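Local coordinates for imidazolonepropionase (PDB 2Q09), which hydrolyses the carbon-nitrogen ring bond of imidazolone-5-propanoate to give N-formimidoyl-L-glutamate, the third step of histidine degradation, at residues Ala238-Ser252 with Phe258-Asp270. Residues are numbered along the deposited sequence; the frame is centred on the assembly and turned at random.
Sequences AVKGHMDQLSNLGGS and FGALSVDHLEYLD. With FE (Fe (III) ion), chain B; DI6 (3-[(4S)-2,5-dioxoimidazolidin-4-yl]propanoic acid), chain C.
Gln245 lies flat over one face of the His265 ring, amide and ring planes 20° apart, with NE2 of Gln245 3.0 Å from CE1 of His265. With CG anti to the backbone N (chi1 -179°) and the chain extended beyond, its amide reaches the inhibitor and grips it twice: OE1 accepts from DI6 N1 at 2.9 Å, and NE2 donates almost straight to DI6 O2. His242 NE2 binds the iron at 2.3 Å alongside His72, His74 and Asp317; a water on the metal sits at the edge of the His265 ring, 2.8 Å from its NE2. With an alanine here, the metal-bound water would probably lose its His265 mate and a gap would open beneath the Gln245 amide, where it now stacks on the ring.

Backbone bonds zip the parallel strands together, Asp264 N to Gly241 O and Met243 N to Asp264 O, and continue past them as Leu266 N to Met243 O and Tyr268 N to Asp244 O. Beyond the strands, Asn248 ND2 donates to Tyr268 O at 2.8 Å. Among apolar contacts, Ala238 CB meets Leu261 CD1 at 3.5 Å, and Met243 CE packs on Val263 CG1.

These are neighbouring strands of the amidohydrolase TIM barrel, joined through helix 251-257 and flanked by strands 210-213 and 283-286.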
loop_
_atom_site.group_PDB
_atom_site.type_symbol
_atom_site.label_atom_id
_atom_site.label_comp_id
_atom_site.label_asym_id
_atom_site.label_seq_id
_atom_site.Cartn_x
_atom_site.Cartn_y
_atom_site.Cartn_z
ATOM N N ALA A 238 -4.587 14.059 3.874
ATOM C CA ALA A 238 -4.583 13.659 2.471
ATOM C C ALA A 238 -5.737 12.690 2.232
ATOM O O ALA A 238 -6.188 12.020 3.162
ATOM C CB ALA A 238 -3.254 12.991 2.129
ATOM N N VAL A 239 -6.227 12.617 0.995
ATOM C CA VAL A 239 -7.328 11.710 0.687
ATOM C C VAL A 239 -6.983 10.727 -0.435
ATOM O O VAL A 239 -6.017 10.917 -1.185
ATOM C CB VAL A 239 -8.615 12.483 0.289
ATOM C CG1 VAL A 239 -9.088 13.328 1.461
ATOM C CG2 VAL A 239 -8.356 13.365 -0.933
ATOM N N LYS A 240 -7.779 9.665 -0.528
ATOM C CA LYS A 240 -7.612 8.632 -1.543
ATOM C C LYS A 240 -8.937 7.879 -1.572
ATOM O O LYS A 240 -9.863 8.226 -0.834
ATOM C CB LYS A 240 -6.483 7.669 -1.163
ATOM C CG LYS A 240 -6.816 6.771 0.022
ATOM C CD LYS A 240 -5.681 5.815 0.356
ATOM C CE LYS A 240 -4.468 6.576 0.882
ATOM N NZ LYS A 240 -3.368 5.654 1.274
ATOM N N GLY A 241 -9.048 6.858 -2.412
ATOM C CA GLY A 241 -10.301 6.127 -2.449
ATOM C C GLY A 241 -10.328 4.820 -3.215
ATOM O O GLY A 241 -9.555 4.609 -4.154
ATOM N N HIS A 242 -11.222 3.934 -2.785
ATOM C CA HIS A 242 -11.428 2.650 -3.449
ATOM C C HIS A 242 -12.397 2.998 -4.575
ATOM O O HIS A 242 -13.605 3.075 -4.352
ATOM C CB HIS A 242 -12.093 1.648 -2.500
ATOM C CG HIS A 242 -11.149 0.991 -1.539
ATOM N ND1 HIS A 242 -10.467 1.683 -0.563
ATOM C CD2 HIS A 242 -10.809 -0.311 -1.387
ATOM C CE1 HIS A 242 -9.749 0.832 0.155
ATOM N NE2 HIS A 242 -9.941 -0.382 -0.324
HETATM N N MSE A 243 -11.875 3.211 -5.780
HETATM C CA MSE A 243 -12.725 3.605 -6.900
HETATM C C MSE A 243 -12.885 2.643 -8.071
HETATM O O MSE A 243 -11.981 1.870 -8.405
HETATM C CB MSE A 243 -12.238 4.941 -7.461
HETATM C CG MSE A 243 -13.209 6.087 -7.259
HETATM SE SE MSE A 243 -13.531 6.393 -5.395
HETATM C CE MSE A 243 -11.901 7.292 -4.993
ATOM N N ASP A 244 -14.063 2.716 -8.685
ATOM C CA ASP A 244 -14.400 1.922 -9.859
ATOM C C ASP A 244 -14.052 0.439 -9.808
ATOM O O ASP A 244 -13.593 -0.128 -10.803
ATOM C CB ASP A 244 -13.742 2.550 -11.093
ATOM C CG ASP A 244 -14.110 4.014 -11.271
ATOM O OD1 ASP A 244 -15.316 4.334 -11.214
ATOM O OD2 ASP A 244 -13.196 4.845 -11.475
ATOM N N GLN A 245 -14.266 -0.194 -8.660
ATOM C CA GLN A 245 -13.976 -1.618 -8.537
ATOM C C GLN A 245 -15.128 -2.457 -9.096
ATOM O O GLN A 245 -14.897 -3.455 -9.783
ATOM C CB GLN A 245 -13.718 -1.992 -7.072
ATOM C CG GLN A 245 -13.387 -3.463 -6.849
ATOM C CD GLN A 245 -13.225 -3.814 -5.376
ATOM O OE1 GLN A 245 -13.781 -3.148 -4.504
ATOM N NE2 GLN A 245 -12.474 -4.876 -5.097
ATOM N N LEU A 246 -16.364 -2.050 -8.798
ATOM C CA LEU A 246 -17.540 -2.780 -9.266
ATOM C C LEU A 246 -18.344 -1.998 -10.309
ATOM O O LEU A 246 -19.055 -2.589 -11.122
ATOM C CB LEU A 246 -18.446 -3.144 -8.078
ATOM C CG LEU A 246 -17.816 -3.939 -6.922
ATOM C CD1 LEU A 246 -18.850 -4.167 -5.832
ATOM C CD2 LEU A 246 -17.271 -5.266 -7.432
ATOM N N SER A 247 -18.241 -0.671 -10.270
ATOM C CA SER A 247 -18.935 0.182 -11.230
ATOM C C SER A 247 -18.349 1.585 -11.172
ATOM O O SER A 247 -17.635 1.927 -10.235
ATOM C CB SER A 247 -20.441 0.237 -10.934
ATOM O OG SER A 247 -20.738 1.140 -9.888
ATOM N N ASN A 248 -18.650 2.397 -12.179
ATOM C CA ASN A 248 -18.137 3.761 -12.222
ATOM C C ASN A 248 -19.215 4.761 -11.816
ATOM O O ASN A 248 -20.254 4.864 -12.468
ATOM C CB ASN A 248 -17.636 4.097 -13.631
ATOM C CG ASN A 248 -16.777 5.346 -13.657
ATOM O OD1 ASN A 248 -17.143 6.371 -13.088
ATOM N ND2 ASN A 248 -15.631 5.265 -14.320
ATOM N N LEU A 249 -18.967 5.483 -10.728
ATOM C CA LEU A 249 -19.908 6.488 -10.254
ATOM C C LEU A 249 -19.316 7.876 -10.463
ATOM O O LEU A 249 -19.962 8.889 -10.167
ATOM C CB LEU A 249 -20.210 6.285 -8.764
ATOM C CG LEU A 249 -20.882 4.979 -8.330
ATOM C CD1 LEU A 249 -21.114 5.011 -6.824
ATOM C CD2 LEU A 249 -22.202 4.798 -9.061
ATOM N N GLY A 250 -18.091 7.916 -10.981
ATOM C CA GLY A 250 -17.417 9.181 -11.213
ATOM C C GLY A 250 -16.519 9.525 -10.041
ATOM O O GLY A 250 -16.028 10.642 -9.926
ATOM N N GLY A 251 -16.307 8.546 -9.168
ATOM C CA GLY A 251 -15.479 8.746 -7.994
ATOM C C GLY A 251 -14.046 9.155 -8.274
ATOM O O GLY A 251 -13.494 9.995 -7.568
ATOM N N SER A 252 -13.432 8.568 -9.296
ATOM C CA SER A 252 -12.051 8.900 -9.618
ATOM C C SER A 252 -11.899 10.379 -9.975
ATOM O O SER A 252 -10.908 11.007 -9.619
ATOM C CB SER A 252 -11.548 8.023 -10.766
ATOM O OG SER A 252 -11.411 6.677 -10.345
ATOM N N PHE A 258 -10.025 16.664 -5.703
ATOM C CA PHE A 258 -9.686 16.906 -4.309
ATOM C C PHE A 258 -8.194 16.702 -4.077
ATOM O O PHE A 258 -7.724 16.758 -2.944
ATOM C CB PHE A 258 -10.494 15.969 -3.402
ATOM C CG PHE A 258 -11.763 16.581 -2.873
ATOM C CD1 PHE A 258 -11.735 17.422 -1.765
ATOM C CD2 PHE A 258 -12.984 16.331 -3.490
ATOM C CE1 PHE A 258 -12.900 18.007 -1.279
ATOM C CE2 PHE A 258 -14.159 16.915 -3.012
ATOM C CZ PHE A 258 -14.113 17.754 -1.899
ATOM N N GLY A 259 -7.454 16.465 -5.159
ATOM C CA GLY A 259 -6.023 16.258 -5.039
ATOM C C GLY A 259 -5.677 14.951 -4.343
ATOM O O GLY A 259 -4.732 14.890 -3.554
ATOM N N ALA A 260 -6.441 13.904 -4.633
ATOM C CA ALA A 260 -6.202 12.602 -4.021
ATOM C C ALA A 260 -4.787 12.122 -4.314
ATOM O O ALA A 260 -4.236 12.393 -5.379
ATOM C CB ALA A 260 -7.207 11.590 -4.549
ATOM N N LEU A 261 -4.190 11.415 -3.359
ATOM C CA LEU A 261 -2.850 10.871 -3.540
ATOM C C LEU A 261 -2.943 9.733 -4.557
ATOM O O LEU A 261 -2.038 9.523 -5.368
ATOM C CB LEU A 261 -2.310 10.323 -2.217
ATOM C CG LEU A 261 -1.964 11.319 -1.107
ATOM C CD1 LEU A 261 -1.645 10.574 0.174
ATOM C CD2 LEU A 261 -0.785 12.169 -1.540
ATOM N N SER A 262 -4.060 9.010 -4.514
ATOM C CA SER A 262 -4.266 7.886 -5.422
ATOM C C SER A 262 -5.712 7.405 -5.415
ATOM O O SER A 262 -6.483 7.725 -4.505
ATOM C CB SER A 262 -3.385 6.706 -5.001
ATOM O OG SER A 262 -3.914 6.110 -3.820
ATOM N N VAL A 263 -6.070 6.650 -6.449
ATOM C CA VAL A 263 -7.393 6.042 -6.565
ATOM C C VAL A 263 -7.039 4.578 -6.769
ATOM O O VAL A 263 -6.138 4.262 -7.547
ATOM C CB VAL A 263 -8.204 6.585 -7.768
ATOM C CG1 VAL A 263 -8.757 7.964 -7.429
ATOM C CG2 VAL A 263 -7.338 6.659 -9.005
ATOM N N ASP A 264 -7.735 3.682 -6.075
ATOM C CA ASP A 264 -7.396 2.262 -6.148
ATOM C C ASP A 264 -8.474 1.307 -6.670
ATOM O O ASP A 264 -9.654 1.481 -6.397
ATOM C CB ASP A 264 -6.922 1.801 -4.764
ATOM C CG ASP A 264 -5.928 2.772 -4.123
ATOM O OD1 ASP A 264 -5.218 2.364 -3.184
ATOM O OD2 ASP A 264 -5.857 3.950 -4.533
ATOM N N HIS A 265 -8.020 0.280 -7.398
ATOM C CA HIS A 265 -8.836 -0.759 -8.052
ATOM C C HIS A 265 -9.011 -0.356 -9.514
ATOM O O HIS A 265 -8.306 -0.864 -10.384
ATOM C CB HIS A 265 -10.188 -0.949 -7.359
ATOM C CG HIS A 265 -10.111 -1.802 -6.129
ATOM N ND1 HIS A 265 -9.705 -3.120 -6.168
ATOM C CD2 HIS A 265 -10.371 -1.522 -4.831
ATOM C CE1 HIS A 265 -9.718 -3.617 -4.943
ATOM N NE2 HIS A 265 -10.117 -2.669 -4.114
ATOM N N LEU A 266 -9.959 0.540 -9.788
ATOM C CA LEU A 266 -10.152 1.066 -11.135
ATOM C C LEU A 266 -10.598 0.137 -12.265
ATOM O O LEU A 266 -10.446 0.495 -13.433
ATOM C CB LEU A 266 -8.860 1.771 -11.565
ATOM C CG LEU A 266 -8.372 3.020 -10.816
ATOM C CD1 LEU A 266 -8.751 2.978 -9.347
ATOM C CD2 LEU A 266 -6.871 3.128 -10.975
ATOM N N GLU A 267 -11.138 -1.036 -11.951
ATOM C CA GLU A 267 -11.584 -1.943 -13.009
ATOM C C GLU A 267 -12.467 -1.221 -14.034
ATOM O O GLU A 267 -12.349 -1.449 -15.239
ATOM C CB GLU A 267 -12.373 -3.125 -12.428
ATOM C CG GLU A 267 -11.543 -4.308 -11.918
ATOM C CD GLU A 267 -10.711 -3.972 -10.705
ATOM O OE1 GLU A 267 -11.067 -3.016 -9.991
ATOM O OE2 GLU A 267 -9.711 -4.677 -10.455
ATOM N N TYR A 268 -13.345 -0.346 -13.546
ATOM C CA TYR A 268 -14.273 0.391 -14.407
ATOM C C TYR A 268 -13.927 1.856 -14.676
ATOM O O TYR A 268 -14.811 2.658 -14.977
ATOM C CB TYR A 268 -15.683 0.312 -13.812
ATOM C CG TYR A 268 -16.292 -1.070 -13.868
ATOM C CD1 TYR A 268 -17.039 -1.479 -14.971
ATOM C CD2 TYR A 268 -16.085 -1.989 -12.837
ATOM C CE1 TYR A 268 -17.568 -2.774 -15.048
ATOM C CE2 TYR A 268 -16.602 -3.280 -12.902
ATOM C CZ TYR A 268 -17.344 -3.666 -14.011
ATOM O OH TYR A 268 -17.853 -4.944 -14.089
ATOM N N LEU A 269 -12.655 2.213 -14.577
ATOM C CA LEU A 269 -12.249 3.594 -14.824
ATOM C C LEU A 269 -12.463 3.944 -16.298
ATOM O O LEU A 269 -12.188 3.136 -17.184
ATOM C CB LEU A 269 -10.781 3.784 -14.450
ATOM C CG LEU A 269 -10.153 5.169 -14.639
ATOM C CD1 LEU A 269 -10.807 6.179 -13.706
ATOM C CD2 LEU A 269 -8.660 5.078 -14.350
ATOM N N ASP A 270 -12.963 5.152 -16.553
ATOM C CA ASP A 270 -13.229 5.613 -17.919
ATOM C C ASP A 270 -12.213 6.670 -18.379
ATOM O O ASP A 270 -11.414 7.159 -17.583
ATOM C CB ASP A 270 -14.638 6.203 -18.001
ATOM C CG ASP A 270 -14.819 7.391 -17.078
ATOM O OD1 ASP A 270 -15.581 8.312 -17.437
ATOM O OD2 ASP A 270 -14.210 7.401 -15.988
HETATM FE FE FE B . -8.659 -2.324 -0.192
HETATM N N1 DI6 C . -13.016 -3.565 -1.763
HETATM C C2 DI6 C . -12.485 -4.780 -1.508
HETATM O O2 DI6 C . -12.235 -5.657 -2.315
HETATM C C3 DI6 C . -12.245 -4.824 0.021
HETATM N N4 DI6 C . -12.738 -3.497 0.452
HETATM C C5 DI6 C . -13.158 -2.839 -0.646
HETATM O O5 DI6 C . -13.610 -1.703 -0.627
HETATM C C6 DI6 C . -13.019 -5.967 0.661
HETATM C C7 DI6 C . -12.812 -6.049 2.175
HETATM C C8 DI6 C . -13.567 -7.191 2.871
HETATM O O9 DI6 C . -13.200 -7.503 4.021
HETATM O O10 DI6 C . -14.514 -7.780 2.290
HETATM O O HOH W 1 -4.693 14.222 -0.851
HETATM O O HOH W 2 -4.112 3.039 -0.580
HETATM O O HOH W 3 -2.500 5.822 -1.451
HETATM O O HOH W 4 -9.983 -3.835 -1.579
#